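C381 turret protein (Sulfolobus turreted icosahedral virus, PDB 4IND) builds the turrets of an archaeal virus, with each chain folding into three jelly-roll domains in tandem and five chains making up the assembly. Local coordinates at residues Ser9-Ala14 with Phe31-Phe36; Thr105-Ile110 with Ile160-Gly165; Leu299-Val304 with Ile370-Gln375; Ala310-Gln315 with Val355-Ser360. All blocks are in the same frame, centred on the assembly; numbering follows the deposited sequence.

Contact 1. Residues Ser9-Ala14 with Phe31-Phe36; sequences SFPANA and FVNSIF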
loop_
_atom_site.group_PDB
_atom_site.type_symbol
_atom_site.label_atom_id
_atom_site.label_comp_id
_atom_site.label_asym_id
_atom_site.label_seq_id
_atom_site.Cartn_x
_atom_site.Cartn_y
_atom_site.Cartn_z
ATOM N N SER A 9 -35.526 -29.794 9.267
ATOM C CA SER A 9 -35.078 -29.709 7.888
ATOM C C SER A 9 -35.323 -28.294 7.361
ATOM O O SER A 9 -36.182 -27.574 7.856
ATOM C CB SER A 9 -35.812 -30.738 7.026
ATOM O OG SER A 9 -37.169 -30.381 6.892
ATOM N N PHE A 10 -34.534 -27.868 6.384
ATOM C CA PHE A 10 -34.761 -26.560 5.776
ATOM C C PHE A 10 -34.339 -26.549 4.319
ATOM O O PHE A 10 -33.341 -27.183 3.948
ATOM C CB PHE A 10 -34.064 -25.428 6.571
ATOM C CG PHE A 10 -32.553 -25.494 6.554
ATOM C CD1 PHE A 10 -31.814 -24.590 5.810
ATOM C CD2 PHE A 10 -31.873 -26.445 7.306
ATOM C CE1 PHE A 10 -30.408 -24.633 5.799
ATOM C CE2 PHE A 10 -30.481 -26.498 7.310
ATOM C CZ PHE A 10 -29.740 -25.582 6.562
ATOM N N PRO A 11 -35.099 -25.822 3.483
ATOM C CA PRO A 11 -34.761 -25.702 2.057
ATOM C C PRO A 11 -33.627 -24.708 1.910
ATOM O O PRO A 11 -33.609 -23.662 2.607
ATOM C CB PRO A 11 -36.044 -25.126 1.450
ATOM C CG PRO A 11 -36.628 -24.299 2.566
ATOM C CD PRO A 11 -36.322 -25.076 3.830
ATOM N N ALA A 12 -32.664 -25.002 1.035
ATOM C CA ALA A 12 -31.502 -24.117 0.939
ATOM C C ALA A 12 -31.012 -23.916 -0.489
ATOM O O ALA A 12 -29.814 -23.789 -0.739
ATOM C CB ALA A 12 -30.378 -24.622 1.847
ATOM N N ASN A 13 -31.938 -23.862 -1.436
ATOM C CA ASN A 13 -31.553 -23.728 -2.841
ATOM C C ASN A 13 -30.980 -22.399 -3.314
ATOM O O ASN A 13 -30.193 -22.372 -4.266
ATOM C CB ASN A 13 -32.735 -24.112 -3.721
ATOM C CG ASN A 13 -33.212 -25.488 -3.399
ATOM O OD1 ASN A 13 -32.531 -26.457 -3.733
ATOM N ND2 ASN A 13 -34.317 -25.590 -2.653
ATOM N N ALA A 14 -31.369 -21.311 -2.662
ATOM C CA ALA A 14 -31.110 -19.980 -3.185
ATOM C C ALA A 14 -29.705 -19.516 -2.820
ATOM O O ALA A 14 -29.176 -19.868 -1.767
ATOM C CB ALA A 14 -32.159 -18.975 -2.668
ATOM N N PHE A 31 -33.730 -15.503 1.901
ATOM C CA PHE A 31 -33.299 -15.826 3.262
ATOM C C PHE A 31 -33.871 -17.159 3.746
ATOM O O PHE A 31 -33.152 -17.997 4.290
ATOM C CB PHE A 31 -33.726 -14.667 4.192
ATOM C CG PHE A 31 -33.174 -14.741 5.595
ATOM C CD1 PHE A 31 -31.840 -14.460 5.845
ATOM C CD2 PHE A 31 -34.026 -14.992 6.681
ATOM C CE1 PHE A 31 -31.337 -14.477 7.164
ATOM C CE2 PHE A 31 -33.543 -15.023 7.979
ATOM C CZ PHE A 31 -32.201 -14.769 8.230
ATOM N N VAL A 32 -35.159 -17.364 3.536
ATOM C CA VAL A 32 -35.825 -18.575 4.011
ATOM C C VAL A 32 -35.783 -19.734 2.981
ATOM O O VAL A 32 -36.489 -20.726 3.112
ATOM C CB VAL A 32 -37.262 -18.270 4.482
ATOM C CG1 VAL A 32 -37.235 -17.147 5.503
ATOM C CG2 VAL A 32 -38.180 -17.913 3.281
ATOM N N ASN A 33 -34.951 -19.586 1.948
ATOM C CA ASN A 33 -34.644 -20.690 1.028
ATOM C C ASN A 33 -33.115 -20.794 0.902
ATOM O O ASN A 33 -32.582 -21.132 -0.157
ATOM C CB ASN A 33 -35.276 -20.437 -0.338
ATOM C CG ASN A 33 -35.164 -21.638 -1.287
ATOM O OD1 ASN A 33 -34.899 -22.775 -0.873
ATOM N ND2 ASN A 33 -35.383 -21.383 -2.576
ATOM N N SER A 34 -32.415 -20.495 1.985
ATOM C CA SER A 34 -30.955 -20.598 1.938
ATOM C C SER A 34 -30.333 -20.804 3.295
ATOM O O SER A 34 -29.608 -21.778 3.504
ATOM C CB SER A 34 -30.352 -19.357 1.264
ATOM O OG SER A 34 -30.812 -18.182 1.897
ATOM N N ILE A 35 -30.609 -19.893 4.226
ATOM C CA ILE A 35 -29.889 -19.904 5.501
ATOM C C ILE A 35 -30.753 -19.870 6.771
ATOM O O ILE A 35 -30.240 -19.993 7.871
ATOM C CB ILE A 35 -28.846 -18.777 5.560
ATOM C CG1 ILE A 35 -29.505 -17.399 5.530
ATOM C CG2 ILE A 35 -27.847 -18.917 4.408
ATOM C CD1 ILE A 35 -28.501 -16.230 5.689
ATOM N N PHE A 36 -32.064 -19.727 6.612
ATOM C CA PHE A 36 -32.951 -19.683 7.772
ATOM C C PHE A 36 -33.596 -21.039 8.050
ATOM O O PHE A 36 -34.125 -21.674 7.137
ATOM C CB PHE A 36 -34.015 -18.577 7.609
ATOM C CG PHE A 36 -34.912 -18.411 8.814
ATOM C CD1 PHE A 36 -34.475 -17.712 9.931
ATOM C CD2 PHE A 36 -36.193 -18.938 8.814
ATOM C CE1 PHE A 36 -35.296 -17.550 11.038
ATOM C CE2 PHE A 36 -37.034 -18.789 9.910
ATOM C CZ PHE A 36 -36.590 -18.086 11.027
HETATM O O HOH W 1 -33.695 -21.511 4.350
#
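In the first jelly-roll domain, the N-terminal segment Ser9-Ala14 crosses the loop between helix 25-31 and strand 36-37, within Phe31-Phe36. The tight part lies round Asn33. Its carbonyl O receives Ala14 N at 2.8 Å, almost along the C=O axis, so this bond is short and straight (165° at the hydrogen). The side chain grips the same segment one residue earlier. With CG anti to the backbone N (chi1 -172°), OD1 comes under Asn13 N at 3.2 Å, the donor standing above the carbonyl plane, and Asn13 ND2 adds a weak bond to the same oxygen. Asparagine suits this place because its side-chain OD1 adds a second acceptor to the backbone O, serving consecutive backbone N-H groups. The two amide planes are turned 65° apart, and Asn13 OD1 is left to accept from Ser57 N of the second subunit. Beside them Ala12 and Ala14 are small enough to let the chains close in: Ala12 CB rests 3.4 Å from Ser34 O, and Ala14 CB 3.3 Å from Asn33 O. The other part is looser. Pro11, exposed to solvent, leans CG toward Val32 O and CB toward Asn33 OD1, while Phe10 presents the edge of its buried ring to Ser34 O. Residues 9-11 also pair in parallel with a strand of the second subunit, so the sheet runs on across the interface. Between Pro11 and Phe36 a water takes over from direct bonds: it lies 2.8 Å from both Pro11 O and Phe36 O, placed to donate to either, and weakly accepts from Ser34 N at 2.9 Å.

Contact 2. Residues Thr105-Ile110 with Ile160-Gly165; sequences TMTYSI and IIHTSG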
loop_
_atom_site.group_PDB
_atom_site.type_symbol
_atom_site.label_atom_id
_atom_site.label_comp_id
_atom_site.label_asym_id
_atom_site.label_seq_id
_atom_site.Cartn_x
_atom_site.Cartn_y
_atom_site.Cartn_z
ATOM N N THR A 105 -21.069 -20.451 25.105
ATOM C CA THR A 105 -21.497 -20.124 26.472
ATOM C C THR A 105 -21.796 -18.637 26.676
ATOM O O THR A 105 -22.696 -18.294 27.429
ATOM C CB THR A 105 -20.481 -20.566 27.528
ATOM O OG1 THR A 105 -19.190 -20.054 27.173
ATOM C CG2 THR A 105 -20.417 -22.084 27.631
ATOM N N MET A 106 -21.045 -17.761 26.021
ATOM C CA MET A 106 -21.227 -16.327 26.243
ATOM C C MET A 106 -22.472 -15.846 25.525
ATOM O O MET A 106 -22.816 -16.350 24.456
ATOM C CB MET A 106 -19.974 -15.543 25.801
ATOM C CG MET A 106 -18.742 -15.945 26.599
ATOM S SD MET A 106 -17.276 -14.944 26.275
ATOM C CE MET A 106 -17.173 -15.130 24.511
ATOM N N THR A 107 -23.166 -14.886 26.130
ATOM C CA THR A 107 -24.483 -14.478 25.633
ATOM C C THR A 107 -24.672 -12.977 25.490
ATOM O O THR A 107 -23.956 -12.178 26.116
ATOM C CB THR A 107 -25.597 -14.971 26.591
ATOM O OG1 THR A 107 -25.329 -14.519 27.921
ATOM C CG2 THR A 107 -25.683 -16.494 26.609
ATOM N N TYR A 108 -25.660 -12.610 24.676
ATOM C CA TYR A 108 -26.232 -11.269 24.690
ATOM C C TYR A 108 -27.558 -11.341 25.425
ATOM O O TYR A 108 -28.302 -12.319 25.291
ATOM C CB TYR A 108 -26.494 -10.785 23.269
ATOM C CG TYR A 108 -25.252 -10.571 22.441
ATOM C CD1 TYR A 108 -24.096 -10.036 23.005
ATOM C CD2 TYR A 108 -25.236 -10.892 21.089
ATOM C CE1 TYR A 108 -22.967 -9.829 22.236
ATOM C CE2 TYR A 108 -24.103 -10.690 20.312
ATOM C CZ TYR A 108 -22.980 -10.152 20.897
ATOM O OH TYR A 108 -21.858 -9.952 20.137
ATOM N N SER A 109 -27.861 -10.306 26.202
ATOM C CA SER A 109 -29.156 -10.181 26.849
ATOM C C SER A 109 -29.958 -9.074 26.144
ATOM O O SER A 109 -29.544 -7.925 26.090
ATOM C CB SER A 109 -28.974 -9.893 28.342
ATOM O OG SER A 109 -30.222 -9.756 28.971
ATOM N N ILE A 110 -31.104 -9.435 25.582
ATOM C CA ILE A 110 -31.895 -8.494 24.792
ATOM C C ILE A 110 -33.157 -8.100 25.545
ATOM O O ILE A 110 -34.035 -8.932 25.798
ATOM C CB ILE A 110 -32.273 -9.120 23.409
ATOM C CG1 ILE A 110 -31.015 -9.602 22.678
ATOM C CG2 ILE A 110 -33.050 -8.131 22.547
ATOM C CD1 ILE A 110 -31.296 -10.293 21.317
ATOM N N ILE A 160 -21.287 -5.568 25.554
ATOM C CA ILE A 160 -22.563 -6.282 25.656
ATOM C C ILE A 160 -22.396 -7.802 25.762
ATOM O O ILE A 160 -23.382 -8.539 25.842
ATOM C CB ILE A 160 -23.453 -6.003 24.420
ATOM C CG1 ILE A 160 -22.710 -6.427 23.158
ATOM C CG2 ILE A 160 -23.873 -4.532 24.357
ATOM C CD1 ILE A 160 -23.599 -6.440 21.895
ATOM N N ILE A 161 -21.157 -8.284 25.719
ATOM C CA ILE A 161 -20.919 -9.721 25.767
ATOM C C ILE A 161 -20.863 -10.166 27.209
ATOM O O ILE A 161 -20.069 -9.656 28.002
ATOM C CB ILE A 161 -19.595 -10.130 25.084
ATOM C CG1 ILE A 161 -19.491 -9.558 23.674
ATOM C CG2 ILE A 161 -19.449 -11.658 25.068
ATOM C CD1 ILE A 161 -18.071 -9.639 23.085
ATOM N N HIS A 162 -21.711 -11.122 27.568
ATOM C CA HIS A 162 -21.755 -11.593 28.952
ATOM C C HIS A 162 -21.027 -12.908 29.146
ATOM O O HIS A 162 -21.236 -13.864 28.389
ATOM C CB HIS A 162 -23.210 -11.787 29.428
ATOM C CG HIS A 162 -24.002 -10.527 29.458
ATOM N ND1 HIS A 162 -24.026 -9.692 30.556
ATOM C CD2 HIS A 162 -24.794 -9.942 28.529
ATOM C CE1 HIS A 162 -24.803 -8.657 30.304
ATOM N NE2 HIS A 162 -25.286 -8.786 29.079
ATOM N N THR A 163 -20.223 -12.976 30.207
ATOM C CA THR A 163 -19.567 -14.229 30.551
ATOM C C THR A 163 -19.640 -14.456 32.032
ATOM O O THR A 163 -19.679 -13.510 32.831
ATOM C CB THR A 163 -18.084 -14.293 30.071
ATOM O OG1 THR A 163 -17.526 -15.555 30.460
ATOM C CG2 THR A 163 -17.245 -13.144 30.701
ATOM N N SER A 164 -19.674 -15.717 32.425
ATOM C CA SER A 164 -19.611 -16.017 33.830
ATOM C C SER A 164 -18.401 -16.898 34.140
ATOM O O SER A 164 -18.357 -17.557 35.176
ATOM C CB SER A 164 -20.917 -16.663 34.296
ATOM O OG SER A 164 -21.200 -17.803 33.515
ATOM N N GLY A 165 -17.409 -16.901 33.250
ATOM C CA GLY A 165 -16.178 -17.623 33.537
ATOM C C GLY A 165 -15.648 -18.541 32.443
ATOM O O GLY A 165 -14.559 -19.093 32.571
HETATM O O HOH W 2 -26.154 -8.176 26.209
#
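A single antiparallel bridge, Thr107 with His162, joins the first galactose-binding-like domain to the edge strand 155-163 of the second. It is a hydrogen-bonded pair: Thr107 N gives to a lone pair of His162 O at 3.1 Å, and His162 N returns a bond of 2.9 Å to Thr107 O, nearly along its C=O axis. The strand axes diverge, at 118° to one another, so side chains and a water continue the contact. On the buried side the Tyr108 ring presents its CD1-CE1 edge to the second domain. CD1 lies 3.3 Å from Ile160 O, near the ring plane, and CE1 touches Ile160 CD1 at 3.5 Å and, less closely, Ile161 CG1. Tyrosine fits because its long ring fills this apolar seam while OH, at the far end, bonds to Tyr119 O. Towards the other end Met106 lies alongside Thr163, pointing the same way; bent at chi3 (-55°), the flexible thioether keeps SD and CE near Ile161 CG2, against Phe255 and Val243. His162 closes the polar side. Its ring edge meets Thr107 O, and NE2 reaches a water at 3.1 Å in a weak bond. That water accepts from Ser109 N at 2.7 Å and donates to Ile160 O at 2.8 Å, replacing the next direct strand-to-strand pair. Thr163 OG1, also bonded to Asn166 O, accepts from Gly165 N and turns the chain out of the strand. Ile160 and Ile161 both face Phe255: a classic beta bulge and an ST turn together give the irregular end typical of an edge strand.

Contact 3. Residues Leu299-Val304 with Ile370-Gln375; sequences LKYASV and ILVYEQ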
loop_
_atom_site.group_PDB
_atom_site.type_symbol
_atom_site.label_atom_id
_atom_site.label_comp_id
_atom_site.label_asym_id
_atom_site.label_seq_id
_atom_site.Cartn_x
_atom_site.Cartn_y
_atom_site.Cartn_z
ATOM N N LEU A 299 17.095 -3.851 20.657
ATOM C CA LEU A 299 18.300 -3.386 21.359
ATOM C C LEU A 299 19.092 -2.499 20.440
ATOM O O LEU A 299 19.318 -2.857 19.283
ATOM C CB LEU A 299 19.177 -4.554 21.802
ATOM C CG LEU A 299 18.511 -5.719 22.520
ATOM C CD1 LEU A 299 19.569 -6.685 23.044
ATOM C CD2 LEU A 299 17.634 -5.215 23.648
ATOM N N LYS A 300 19.531 -1.347 20.952
ATOM C CA LYS A 300 20.210 -0.365 20.112
ATOM C C LYS A 300 21.693 -0.237 20.452
ATOM O O LYS A 300 22.520 0.035 19.590
ATOM C CB LYS A 300 19.530 1.003 20.240
ATOM C CG LYS A 300 18.042 0.987 19.985
ATOM C CD LYS A 300 17.729 0.468 18.598
ATOM C CE LYS A 300 18.144 1.457 17.519
ATOM N NZ LYS A 300 17.623 1.061 16.173
ATOM N N TYR A 301 22.021 -0.433 21.716
ATOM C CA TYR A 301 23.381 -0.186 22.202
ATOM C C TYR A 301 23.618 -0.890 23.526
ATOM O O TYR A 301 22.731 -0.939 24.381
ATOM C CB TYR A 301 23.588 1.308 22.396
ATOM C CG TYR A 301 24.956 1.682 22.958
ATOM C CD1 TYR A 301 26.072 1.733 22.134
ATOM C CD2 TYR A 301 25.112 2.014 24.300
ATOM C CE1 TYR A 301 27.332 2.089 22.646
ATOM C CE2 TYR A 301 26.354 2.365 24.827
ATOM C CZ TYR A 301 27.461 2.396 23.993
ATOM O OH TYR A 301 28.700 2.754 24.500
ATOM N N ALA A 302 24.815 -1.440 23.693
ATOM C CA ALA A 302 25.196 -2.059 24.957
ATOM C C ALA A 302 26.669 -1.842 25.252
ATOM O O ALA A 302 27.504 -1.795 24.344
ATOM C CB ALA A 302 24.863 -3.547 24.969
ATOM N N SER A 303 26.986 -1.711 26.532
ATOM C CA SER A 303 28.359 -1.489 26.951
ATOM C C SER A 303 28.564 -2.113 28.322
ATOM O O SER A 303 27.634 -2.180 29.130
ATOM C CB SER A 303 28.644 0.006 27.017
ATOM O OG SER A 303 30.010 0.243 27.246
ATOM N N VAL A 304 29.769 -2.593 28.577
ATOM C CA VAL A 304 30.089 -3.151 29.893
ATOM C C VAL A 304 31.329 -2.459 30.428
ATOM O O VAL A 304 32.333 -2.343 29.724
ATOM C CB VAL A 304 30.317 -4.673 29.839
ATOM C CG1 VAL A 304 30.764 -5.196 31.198
ATOM C CG2 VAL A 304 29.035 -5.381 29.387
ATOM N N ILE A 370 25.342 -1.537 30.647
ATOM C CA ILE A 370 24.356 -0.535 30.292
ATOM C C ILE A 370 23.765 -0.935 28.950
ATOM O O ILE A 370 24.441 -1.534 28.099
ATOM C CB ILE A 370 24.924 0.892 30.247
ATOM C CG1 ILE A 370 25.876 1.059 29.073
ATOM C CG2 ILE A 370 25.637 1.246 31.540
ATOM C CD1 ILE A 370 26.663 2.347 29.144
ATOM N N LEU A 371 22.493 -0.616 28.777
ATOM C CA LEU A 371 21.747 -1.064 27.620
ATOM C C LEU A 371 20.742 0.020 27.253
ATOM O O LEU A 371 20.111 0.616 28.135
ATOM C CB LEU A 371 21.056 -2.386 27.956
ATOM C CG LEU A 371 20.094 -2.985 26.937
ATOM C CD1 LEU A 371 20.841 -3.339 25.662
ATOM C CD2 LEU A 371 19.405 -4.211 27.522
ATOM N N VAL A 372 20.645 0.322 25.960
ATOM C CA VAL A 372 19.574 1.164 25.458
ATOM C C VAL A 372 18.694 0.279 24.606
ATOM O O VAL A 372 19.187 -0.399 23.703
ATOM C CB VAL A 372 20.105 2.321 24.604
ATOM C CG1 VAL A 372 18.940 3.078 23.994
ATOM C CG2 VAL A 372 20.962 3.249 25.462
ATOM N N TYR A 373 17.394 0.284 24.887
ATOM C CA TYR A 373 16.465 -0.571 24.142
ATOM C C TYR A 373 15.133 0.129 23.997
ATOM O O TYR A 373 14.808 1.042 24.780
ATOM C CB TYR A 373 16.265 -1.901 24.867
ATOM C CG TYR A 373 15.450 -1.780 26.133
ATOM C CD1 TYR A 373 14.072 -1.941 26.113
ATOM C CD2 TYR A 373 16.054 -1.502 27.352
ATOM C CE1 TYR A 373 13.323 -1.835 27.271
ATOM C CE2 TYR A 373 15.309 -1.393 28.517
ATOM C CZ TYR A 373 13.948 -1.550 28.461
ATOM O OH TYR A 373 13.196 -1.439 29.601
ATOM N N GLU A 374 14.361 -0.292 23.007
ATOM C CA GLU A 374 13.003 0.173 22.851
ATOM C C GLU A 374 12.078 -0.970 23.226
ATOM O O GLU A 374 12.380 -2.136 22.960
ATOM C CB GLU A 374 12.726 0.563 21.390
ATOM C CG GLU A 374 13.631 1.638 20.809
ATOM C CD GLU A 374 13.342 1.905 19.325
ATOM O OE1 GLU A 374 13.691 2.995 18.824
ATOM O OE2 GLU A 374 12.767 1.020 18.652
ATOM N N GLN A 375 10.957 -0.643 23.855
ATOM C CA GLN A 375 9.870 -1.615 24.012
ATOM C C GLN A 375 8.800 -1.263 22.995
ATOM O O GLN A 375 8.329 -0.120 22.941
ATOM C CB GLN A 375 9.304 -1.562 25.432
ATOM C CG GLN A 375 8.112 -2.496 25.642
ATOM C CD GLN A 375 7.786 -2.687 27.107
ATOM O OE1 GLN A 375 8.317 -1.989 27.967
ATOM N NE2 GLN A 375 6.922 -3.646 27.401
#
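Side chains of the antiparallel strands 299-304 and 370-375 alternate between two faces of a sheet in the third, nucleoplasmin-like jelly roll. Leu299, Ala302, Leu371 and Tyr373 share one face, which packs on strand 283-289 of the other sheet, with Leu299 also touching the adjacent edge strand 346-349. Leu371, with CG anti to the backbone N (chi1 174°), reaches across to the other strand: CD1 sits 3.3 Å from Tyr301 O and 4.1 Å from Ala302 CB, a methyl small enough to admit it. Leu299 crosses Tyr373 obliquely, CD2 resting 3.8 Å from Tyr373 CB, while the tyrosine ring leads away from strand 299-304 toward Leu288. The opposite face holds Tyr301, Ser303, Ile370 and Val372. There Ile370 lays CG1 3.6 Å from Ser303 CB and points CD1 at the edge of the Tyr301 ring, near its plane; Tyr301 CB stands beside Val372 CB. Tyr301, Ile370 and Val372 meet Pro341, Ala335 and Trp331 of the third subunit, which explains apolar residues on a face turned away from the domain's own core. Ser303 and Ile370 exchange two backbone bonds, and Val372 N gives to Tyr301 O at 2.9 Å. A classic bulge interrupts the register: Lys300 and Tyr301 both face Val372, whose O takes Lys300 N at 2.9 Å and Tyr301 N weakly at 3.5 Å. Lys300 is thereby turned out of the alternation, and its bent chain carries NZ to a salt bridge with Asp345. Lys300 O accepts from Ser343 OG of the third subunit, adding a backbone acceptor beside that face's apolar contacts.

Contact 4. Residues Ala310-Gln315 with Val355-Ser360; sequences AVTQCQ and VANGGS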
loop_
_atom_site.group_PDB
_atom_site.type_symbol
_atom_site.label_atom_id
_atom_site.label_comp_id
_atom_site.label_asym_id
_atom_site.label_seq_id
_atom_site.Cartn_x
_atom_site.Cartn_y
_atom_site.Cartn_z
ATOM N N ALA A 310 40.398 -10.735 34.798
ATOM C CA ALA A 310 39.746 -11.638 35.745
ATOM C C ALA A 310 38.367 -12.095 35.265
ATOM O O ALA A 310 37.788 -13.008 35.844
ATOM C CB ALA A 310 39.641 -10.991 37.117
ATOM N N VAL A 311 37.849 -11.459 34.214
ATOM C CA VAL A 311 36.569 -11.845 33.619
ATOM C C VAL A 311 36.819 -12.721 32.397
ATOM O O VAL A 311 37.477 -12.297 31.450
ATOM C CB VAL A 311 35.740 -10.610 33.198
ATOM C CG1 VAL A 311 34.338 -11.028 32.715
ATOM C CG2 VAL A 311 35.639 -9.625 34.346
ATOM N N THR A 312 36.290 -13.939 32.427
ATOM C CA THR A 312 36.534 -14.923 31.373
ATOM C C THR A 312 35.367 -15.051 30.403
ATOM O O THR A 312 35.527 -15.536 29.284
ATOM C CB THR A 312 36.793 -16.305 31.975
ATOM O OG1 THR A 312 35.657 -16.707 32.754
ATOM C CG2 THR A 312 38.029 -16.275 32.863
ATOM N N GLN A 313 34.188 -14.634 30.846
ATOM C CA GLN A 313 33.015 -14.684 29.993
ATOM C C GLN A 313 32.104 -13.508 30.264
ATOM O O GLN A 313 31.842 -13.163 31.409
ATOM C CB GLN A 313 32.240 -15.989 30.187
ATOM C CG GLN A 313 30.952 -16.059 29.354
ATOM C CD GLN A 313 30.138 -17.318 29.616
ATOM O OE1 GLN A 313 30.222 -17.919 30.692
ATOM N NE2 GLN A 313 29.343 -17.725 28.627
ATOM N N CYS A 314 31.622 -12.896 29.194
ATOM C CA CYS A 314 30.685 -11.802 29.326
ATOM C C CYS A 314 29.945 -11.688 28.008
ATOM O O CYS A 314 30.400 -10.998 27.094
ATOM C CB CYS A 314 31.427 -10.504 29.674
ATOM S SG CYS A 314 30.326 -9.129 30.086
ATOM N N GLN A 315 28.828 -12.410 27.906
ATOM C CA GLN A 315 28.028 -12.442 26.689
ATOM C C GLN A 315 26.614 -11.951 26.945
ATOM O O GLN A 315 25.937 -12.419 27.868
ATOM C CB GLN A 315 27.979 -13.862 26.125
ATOM C CG GLN A 315 29.335 -14.394 25.710
ATOM C CD GLN A 315 29.292 -15.852 25.329
ATOM O OE1 GLN A 315 28.515 -16.627 25.881
ATOM N NE2 GLN A 315 30.133 -16.237 24.379
ATOM N N VAL A 355 25.259 -13.472 30.433
ATOM C CA VAL A 355 25.925 -14.644 30.969
ATOM C C VAL A 355 27.379 -14.259 31.172
ATOM O O VAL A 355 28.042 -13.816 30.245
ATOM C CB VAL A 355 25.807 -15.851 30.025
ATOM C CG1 VAL A 355 26.513 -17.063 30.623
ATOM C CG2 VAL A 355 24.341 -16.176 29.755
ATOM N N ALA A 356 27.871 -14.411 32.392
ATOM C CA ALA A 356 29.206 -13.944 32.714
ATOM C C ALA A 356 29.884 -14.905 33.670
ATOM O O ALA A 356 29.223 -15.658 34.388
ATOM C CB ALA A 356 29.150 -12.542 33.313
ATOM N N ASN A 357 31.211 -14.875 33.667
ATOM C CA ASN A 357 31.986 -15.711 34.560
ATOM C C ASN A 357 33.334 -15.052 34.818
ATOM O O ASN A 357 33.831 -14.282 33.985
ATOM C CB ASN A 357 32.167 -17.110 33.967
ATOM C CG ASN A 357 32.607 -18.128 35.002
ATOM O OD1 ASN A 357 32.846 -17.795 36.170
ATOM N ND2 ASN A 357 32.711 -19.382 34.583
ATOM N N GLY A 358 33.922 -15.348 35.970
ATOM C CA GLY A 358 35.181 -14.737 36.348
ATOM C C GLY A 358 35.271 -14.482 37.841
ATOM O O GLY A 358 34.402 -14.900 38.606
ATOM N N GLY A 359 36.329 -13.794 38.256
ATOM C CA GLY A 359 36.560 -13.534 39.662
ATOM C C GLY A 359 36.903 -14.815 40.390
ATOM O O GLY A 359 37.055 -15.866 39.765
ATOM N N SER A 360 37.036 -14.725 41.708
ATOM C CA SER A 360 37.313 -15.898 42.527
ATOM C C SER A 360 36.570 -15.818 43.856
ATOM O O SER A 360 36.042 -14.770 44.222
ATOM C CB SER A 360 38.815 -16.029 42.774
ATOM O OG SER A 360 39.296 -14.954 43.573
#
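A classic beta bulge marks the pairing of strands 311-319 and 351-358 in the third jelly roll, where Thr312 and Gln313 both face Asn357. Asn357 O accepts from two consecutive amides, Thr312 N at 2.9 Å and Gln313 N at 3.2 Å, each standing above the carbonyl plane, and Thr312 OG1 adds a weak bond. Beyond the bulge the register is regular: Gln315 N and Val355 O bond at 2.8 Å, almost straight at 175°. Gln313, extended with CG anti to the backbone N (chi1 177°), lies obliquely across Val355, NE2 3.5 Å from its CG1. The amide is fixed at both ends, NE2 giving to Gln315 OE1 at 3.1 Å and OE1 accepting from Gln282 NE2, which suits a polar chain on a partly exposed face. Val311, Cys314 and Ala356 face inward, toward Leu278 and Ile367. At the strand end Gly358, having no side chain, adopts a phi of 145° and lets its CA approach Ala310 O to 3.2 Å; Gly359 N then bonds that oxygen at 2.9 Å. Bulged antiparallel pairing of two central strands is thus built into one of the facing sheets of this jelly-roll sandwich.

In the fold
From the N terminus, contact 1 closes first, setting the N-terminal segment on the turn after helix 25-31, beside the second subunit. Contact 2 follows in series, its centre about 28 Å from that of contact 1, and its loop spans the passage between the first two domains, tying them edge to edge. The third domain holds the rest. Strand 295-305 leads into strand 311-319, and strand 351-358 into strand 365-377, so contact 4 is nested inside the loop closed by contact 3. The two lie in the domain's different sheets and touch where Val304 packs on Cys314. Contacts 1 and 2 lie across the chain's centre from contacts 3 and 4.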